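Local coordinates for gamma-glutamyltransferase 1 Threonine peptidase. MEROPS family T03 L-subunit (Pseudomonas nitroreducens, PDB 5ZJG), which forms the large subunit of a gamma-glutamyltranspeptidase, an Ntn-hydrolase that probably transfers or hydrolyses gamma-glutamyl groups from glutathione and related compounds, at residues A[70-75]-A[219-224]; A[62-67]-A[225-230]. All coordinates share one frame; numbering follows the deposited sequence.

Contact 1 of 2, residues A[70-75]-A[219-224]; sequences REIAPK and VDYQAK. With GLY (glycine), chain E.
Arg-70 meets Tyr-221 where the polypeptide leaves strand 63-69 of the Ntn-hydrolase core and passes the turn that follows helix 215-220. The phenol OH of Tyr-221 donates to the backbone O of Arg-70 at 2.7 Å, approaching from above the carbonyl plane, 53° out of it. The side chain of Arg-70 runs the other way, to the bound glycine: its NH1 makes a weak hydrogen bond to GLY OXT of 3.1 Å, while its main partners are the acidic residues Asp-43 and Glu-40 of the small-subunit chain. Asp-43 of the small subunit is also hydrogen-bonded to the glycine, so the arginine belongs to a charged network around the ligand, and Tyr-221 holds the backbone from which it projects. Ile-72 then packs against the tyrosine, its CD1 lying 3.8 Å from CD1 of the ring; with chi1 of 58°, CG1 sits between backbone N and carbonyl carbon and reaches the ring near its plane. Tyr-221 also packs on Val-103 and Met-108. Lys-75 closes the exposed end with a salt bridge to Asp-220, its NZ 2.6 Å from OD2 on the lone pair directed away from OD1.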
loop_
_atom_site.group_PDB
_atom_site.type_symbol
_atom_site.label_atom_id
_atom_site.label_comp_id
_atom_site.label_asym_id
_atom_site.label_seq_id
_atom_site.Cartn_x
_atom_site.Cartn_y
_atom_site.Cartn_z
ATOM N N ARG A 70 7.705 4.756 -5.690
ATOM C CA ARG A 70 6.834 5.774 -5.141
ATOM C C ARG A 70 6.939 7.061 -5.959
ATOM O O ARG A 70 8.007 7.412 -6.475
ATOM C CB ARG A 70 7.233 6.021 -3.680
ATOM C CG ARG A 70 6.416 7.040 -2.937
ATOM C CD ARG A 70 5.083 6.501 -2.573
ATOM N NE ARG A 70 4.557 7.191 -1.394
ATOM C CZ ARG A 70 3.307 7.059 -0.972
ATOM N NH1 ARG A 70 2.478 6.285 -1.642
ATOM N NH2 ARG A 70 2.888 7.681 0.125
ATOM N N GLU A 71 5.818 7.762 -6.075
ATOM C CA GLU A 71 5.802 9.068 -6.727
ATOM C C GLU A 71 6.697 10.057 -5.997
ATOM O O GLU A 71 6.943 9.945 -4.791
ATOM C CB GLU A 71 4.375 9.617 -6.785
ATOM C CG GLU A 71 3.389 8.715 -7.519
ATOM C CD GLU A 71 2.543 7.920 -6.558
ATOM O OE1 GLU A 71 3.120 7.309 -5.634
ATOM O OE2 GLU A 71 1.298 7.927 -6.694
ATOM N N ILE A 72 7.192 11.053 -6.753
ATOM C CA ILE A 72 7.951 12.172 -6.191
ATOM C C ILE A 72 7.194 13.477 -6.402
ATOM O O ILE A 72 6.467 13.652 -7.386
ATOM C CB ILE A 72 9.372 12.284 -6.795
ATOM C CG1 ILE A 72 9.327 12.435 -8.309
ATOM C CG2 ILE A 72 10.227 11.085 -6.360
ATOM C CD1 ILE A 72 10.705 12.607 -8.930
ATOM N N ALA A 73 7.411 14.422 -5.483
ATOM C CA ALA A 73 6.836 15.746 -5.638
ATOM C C ALA A 73 7.364 16.389 -6.918
ATOM O O ALA A 73 8.563 16.297 -7.209
ATOM C CB ALA A 73 7.196 16.654 -4.461
ATOM N N PRO A 74 6.516 17.058 -7.690
ATOM C CA PRO A 74 7.031 17.847 -8.816
ATOM C C PRO A 74 8.024 18.895 -8.346
ATOM O O PRO A 74 7.978 19.370 -7.211
ATOM C CB PRO A 74 5.772 18.494 -9.406
ATOM C CG PRO A 74 4.651 17.663 -8.930
ATOM C CD PRO A 74 5.059 17.201 -7.565
ATOM N N LYS A 75 8.926 19.272 -9.261
ATOM C CA LYS A 75 9.969 20.246 -8.955
ATOM C C LYS A 75 9.397 21.599 -8.562
ATOM O O LYS A 75 10.052 22.341 -7.828
ATOM C CB LYS A 75 10.918 20.407 -10.146
ATOM C CG LYS A 75 11.902 19.250 -10.322
ATOM C CD LYS A 75 12.739 19.413 -11.578
ATOM C CE LYS A 75 13.280 18.093 -12.089
ATOM N NZ LYS A 75 14.349 17.520 -11.228
ATOM N N VAL A 219 11.320 13.132 -17.047
ATOM C CA VAL A 219 12.616 12.622 -17.469
ATOM C C VAL A 219 13.540 12.363 -16.284
ATOM O O VAL A 219 14.454 11.541 -16.392
ATOM C CB VAL A 219 13.245 13.595 -18.484
ATOM C CG1 VAL A 219 14.687 13.226 -18.784
ATOM C CG2 VAL A 219 12.426 13.591 -19.756
ATOM N N ASP A 220 13.331 13.035 -15.156
ATOM C CA ASP A 220 14.177 12.843 -13.982
ATOM C C ASP A 220 13.673 11.733 -13.066
ATOM O O ASP A 220 14.345 11.396 -12.085
ATOM C CB ASP A 220 14.287 14.145 -13.180
ATOM C CG ASP A 220 15.171 15.170 -13.849
ATOM O OD1 ASP A 220 15.648 14.910 -14.982
ATOM O OD2 ASP A 220 15.387 16.242 -13.247
ATOM N N TYR A 221 12.517 11.156 -13.346
ATOM C CA TYR A 221 12.009 10.129 -12.444
ATOM C C TYR A 221 12.879 8.883 -12.522
ATOM O O TYR A 221 13.241 8.424 -13.612
ATOM C CB TYR A 221 10.565 9.750 -12.754
ATOM C CG TYR A 221 10.117 8.788 -11.674
ATOM C CD1 TYR A 221 9.663 9.270 -10.463
ATOM C CD2 TYR A 221 10.249 7.405 -11.830
ATOM C CE1 TYR A 221 9.303 8.406 -9.443
ATOM C CE2 TYR A 221 9.911 6.546 -10.813
ATOM C CZ TYR A 221 9.432 7.054 -9.624
ATOM O OH TYR A 221 9.093 6.202 -8.602
ATOM N N GLN A 222 13.207 8.333 -11.352
ATOM C CA GLN A 222 13.933 7.074 -11.249
ATOM C C GLN A 222 13.319 6.223 -10.150
ATOM O O GLN A 222 13.070 6.721 -9.050
ATOM C CB GLN A 222 15.414 7.317 -10.937
ATOM N N ALA A 223 13.089 4.944 -10.436
ATOM C CA ALA A 223 12.824 4.005 -9.358
ATOM C C ALA A 223 14.138 3.724 -8.640
ATOM O O ALA A 223 15.225 3.932 -9.190
ATOM C CB ALA A 223 12.204 2.712 -9.890
ATOM N N LYS A 224 14.043 3.302 -7.379
ATOM C CA LYS A 224 15.226 3.156 -6.537
ATOM C C LYS A 224 15.217 1.794 -5.868
ATOM O O LYS A 224 14.259 1.444 -5.166
ATOM C CB LYS A 224 15.305 4.270 -5.481
ATOM C CG LYS A 224 15.727 5.633 -6.035
ATOM C CD LYS A 224 15.976 6.647 -4.912
ATOM C CE LYS A 224 16.651 7.923 -5.443
HETATM N N GLY E . -1.477 6.347 -0.067
HETATM C CA GLY E . -1.474 5.556 1.151
HETATM C C GLY E . -0.080 5.055 1.471
HETATM O O GLY E . 0.231 4.653 2.594
HETATM O OXT GLY E . 0.772 5.049 0.581
#

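Contact 2 of 2, residues A[62-67]-A[225-230]; sequences GKPYFL and WREPMR
Leu-67 and Trp-225 form the compact end of this contact between two antiparallel strands of the Ntn-hydrolase fold, and the pairing illustrates how a sheet can be tight at one end and bridged by water at the other. They are a non-hydrogen-bonded pair with CA atoms 4.5 Å apart. The methyl CD1 of Leu-67 sits over one face of the indole, 3.7 Å from the centroid of the five-membered ring and 12° off its normal, a CH-pi contact. With CG of Trp-225 anti to its carbonyl carbon (chi1 -66°), the indole lies back over the neighbouring strand, where CZ3 of its benzo ring lies 4.0 Å from CB of Tyr-65. Alongside, Arg-226 N donates to Phe-66 O at 2.9 Å in a nearly straight bond, and the same oxygen receives a CA-H...O contact from Trp-225. On the other side of the sheet, the side chains of Phe-66 and Arg-226 run side by side, the guanidinium continuing to Asp-68 in a salt bridge.

Beyond this point the strands part. One water accepts from Phe-66 N and lies 2.7 Å from Arg-226 O; another lies between Pro-64 O and the exposed Glu-227, 2.8 Å from its OE1. Pro-228 gives this end its apolar packing, its CG 3.8 Å from Pro-64 CB and its CB against Phe-66 CB. Strand 63-69 lies between 53-60 and 224-233, and the latter pairs on its far side with 236-240, while helix 106-117 packs on Tyr-65 and Leu-67 and supplies Arg-116 for a cation-pi contact with Trp-225.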
loop_
_atom_site.group_PDB
_atom_site.type_symbol
_atom_site.label_atom_id
_atom_site.label_comp_id
_atom_site.label_asym_id
_atom_site.label_seq_id
_atom_site.Cartn_x
_atom_site.Cartn_y
_atom_site.Cartn_z
ATOM N N GLY A 62 17.251 -16.849 -3.117
ATOM C CA GLY A 62 17.720 -16.769 -1.745
ATOM C C GLY A 62 18.204 -15.411 -1.288
ATOM O O GLY A 62 18.904 -15.329 -0.276
ATOM N N LYS A 63 17.853 -14.334 -1.993
ATOM C CA LYS A 63 18.300 -12.996 -1.617
ATOM C C LYS A 63 17.119 -12.031 -1.617
ATOM O O LYS A 63 16.308 -12.063 -2.543
ATOM C CB LYS A 63 19.369 -12.468 -2.583
ATOM C CG LYS A 63 20.609 -13.359 -2.706
ATOM C CD LYS A 63 21.632 -12.762 -3.670
ATOM N N PRO A 64 17.009 -11.159 -0.615
ATOM C CA PRO A 64 15.928 -10.167 -0.591
ATOM C C PRO A 64 16.256 -8.895 -1.360
ATOM O O PRO A 64 17.392 -8.425 -1.383
ATOM C CB PRO A 64 15.796 -9.862 0.907
ATOM C CG PRO A 64 17.210 -9.961 1.403
ATOM C CD PRO A 64 17.864 -11.058 0.586
ATOM N N TYR A 65 15.219 -8.321 -1.984
ATOM C CA TYR A 65 15.346 -7.045 -2.676
ATOM C C TYR A 65 14.124 -6.187 -2.384
ATOM O O TYR A 65 13.064 -6.683 -1.992
ATOM C CB TYR A 65 15.492 -7.220 -4.197
ATOM C CG TYR A 65 16.641 -8.110 -4.620
ATOM C CD1 TYR A 65 16.477 -9.487 -4.728
ATOM C CD2 TYR A 65 17.878 -7.571 -4.947
ATOM C CE1 TYR A 65 17.525 -10.312 -5.114
ATOM C CE2 TYR A 65 18.937 -8.395 -5.337
ATOM C CZ TYR A 65 18.746 -9.761 -5.428
ATOM O OH TYR A 65 19.795 -10.574 -5.814
ATOM N N PHE A 66 14.279 -4.881 -2.614
ATOM C CA PHE A 66 13.176 -3.936 -2.481
ATOM C C PHE A 66 13.283 -2.871 -3.564
ATOM O O PHE A 66 14.348 -2.280 -3.760
ATOM C CB PHE A 66 13.165 -3.265 -1.098
ATOM C CG PHE A 66 12.006 -2.339 -0.909
ATOM C CD1 PHE A 66 10.781 -2.826 -0.502
ATOM C CD2 PHE A 66 12.136 -0.984 -1.157
ATOM C CE1 PHE A 66 9.721 -1.981 -0.336
ATOM C CE2 PHE A 66 11.063 -0.146 -0.987
ATOM C CZ PHE A 66 9.864 -0.645 -0.582
ATOM N N LEU A 67 12.182 -2.625 -4.270
ATOM C CA LEU A 67 12.140 -1.633 -5.335
ATOM C C LEU A 67 11.123 -0.572 -4.958
ATOM O O LEU A 67 9.956 -0.884 -4.692
ATOM C CB LEU A 67 11.796 -2.264 -6.695
ATOM C CG LEU A 67 11.717 -1.314 -7.882
ATOM C CD1 LEU A 67 13.059 -0.624 -8.141
ATOM C CD2 LEU A 67 11.242 -2.059 -9.120
ATOM N N TRP A 225 16.266 1.017 -6.106
ATOM C CA TRP A 225 16.452 -0.215 -5.363
ATOM C C TRP A 225 16.998 0.155 -3.996
ATOM O O TRP A 225 17.864 1.025 -3.876
ATOM C CB TRP A 225 17.403 -1.166 -6.089
ATOM C CG TRP A 225 16.876 -1.689 -7.390
ATOM C CD1 TRP A 225 17.101 -1.165 -8.620
ATOM C CD2 TRP A 225 16.035 -2.827 -7.586
ATOM N NE1 TRP A 225 16.456 -1.909 -9.575
ATOM C CE2 TRP A 225 15.789 -2.932 -8.961
ATOM C CE3 TRP A 225 15.458 -3.764 -6.726
ATOM C CZ2 TRP A 225 14.985 -3.924 -9.502
ATOM C CZ3 TRP A 225 14.672 -4.751 -7.260
ATOM C CH2 TRP A 225 14.443 -4.834 -8.634
ATOM N N ARG A 226 16.438 -0.456 -2.958
ATOM C CA ARG A 226 16.833 -0.185 -1.586
ATOM C C ARG A 226 17.003 -1.495 -0.843
ATOM O O ARG A 226 16.512 -2.538 -1.265
ATOM C CB ARG A 226 15.812 0.672 -0.826
ATOM C CG ARG A 226 15.367 1.929 -1.526
ATOM C CD ARG A 226 14.526 2.781 -0.578
ATOM N NE ARG A 226 13.981 3.980 -1.202
ATOM C CZ ARG A 226 14.582 5.171 -1.203
ATOM N NH1 ARG A 226 15.770 5.339 -0.633
ATOM N NH2 ARG A 226 13.989 6.199 -1.785
ATOM N N GLU A 227 17.717 -1.444 0.272
ATOM C CA GLU A 227 17.800 -2.652 1.086
ATOM C C GLU A 227 16.496 -2.809 1.865
ATOM O O GLU A 227 16.039 -1.853 2.497
ATOM C CB GLU A 227 19.010 -2.598 2.039
ATOM C CG GLU A 227 19.334 -3.926 2.749
ATOM C CD GLU A 227 19.628 -5.088 1.788
ATOM O OE1 GLU A 227 20.085 -4.839 0.650
ATOM O OE2 GLU A 227 19.386 -6.256 2.171
ATOM N N PRO A 228 15.831 -3.960 1.801
ATOM C CA PRO A 228 14.579 -4.096 2.549
ATOM C C PRO A 228 14.818 -4.051 4.050
ATOM O O PRO A 228 15.908 -4.327 4.544
ATOM C CB PRO A 228 14.033 -5.459 2.107
ATOM C CG PRO A 228 15.191 -6.181 1.552
ATOM C CD PRO A 228 16.077 -5.130 0.942
ATOM N N MET A 229 13.782 -3.637 4.763
ATOM C CA MET A 229 13.747 -3.759 6.211
ATOM C C MET A 229 13.742 -5.234 6.583
ATOM O O MET A 229 12.965 -6.013 6.025
ATOM C CB MET A 229 12.495 -3.070 6.754
ATOM C CG MET A 229 12.193 -3.298 8.242
ATOM S SD MET A 229 13.398 -2.585 9.370
ATOM C CE MET A 229 13.382 -0.897 8.766
ATOM N N ARG A 230 14.619 -5.613 7.510
ATOM C CA ARG A 230 14.698 -6.978 8.012
ATOM C C ARG A 230 14.305 -7.018 9.482
ATOM O O ARG A 230 14.854 -6.267 10.299
ATOM C CB ARG A 230 16.104 -7.547 7.838
ATOM C CG ARG A 230 16.289 -8.868 8.553
ATOM C CD ARG A 230 17.610 -9.528 8.232
ATOM N NE ARG A 230 17.882 -10.650 9.129
ATOM C CZ ARG A 230 18.967 -11.414 9.063
ATOM N NH1 ARG A 230 19.880 -11.199 8.125
ATOM N NH2 ARG A 230 19.142 -12.399 9.930
HETATM O O HOH W 1 18.830 -6.027 -1.572
HETATM O O HOH W 2 17.142 -4.179 -3.260
#

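In the fold
After an N-terminal strand and two helices, the chain lays down strands 53-60 and 63-69, and passes straight into the loop that holds 70-75. An excursion follows whose first helix is 106-117 and which is mostly helical; it returns through helix 215-220 to 219-224 and on into strand 224-233. Contact 1 closes this excursion of 143 residues; contact 2, between the flanking segments, closes a longer one, so contact 1 is nested inside it and the two do not cross. Their centres lie about 20 Å apart, yet they meet where Ala-223 CB packs 3.9 Å from Leu-67 CD1. Contact 2 ties together the two inner strands of the four this chain contributes, and contact 1 extends that union toward the small subunit and bound glycine.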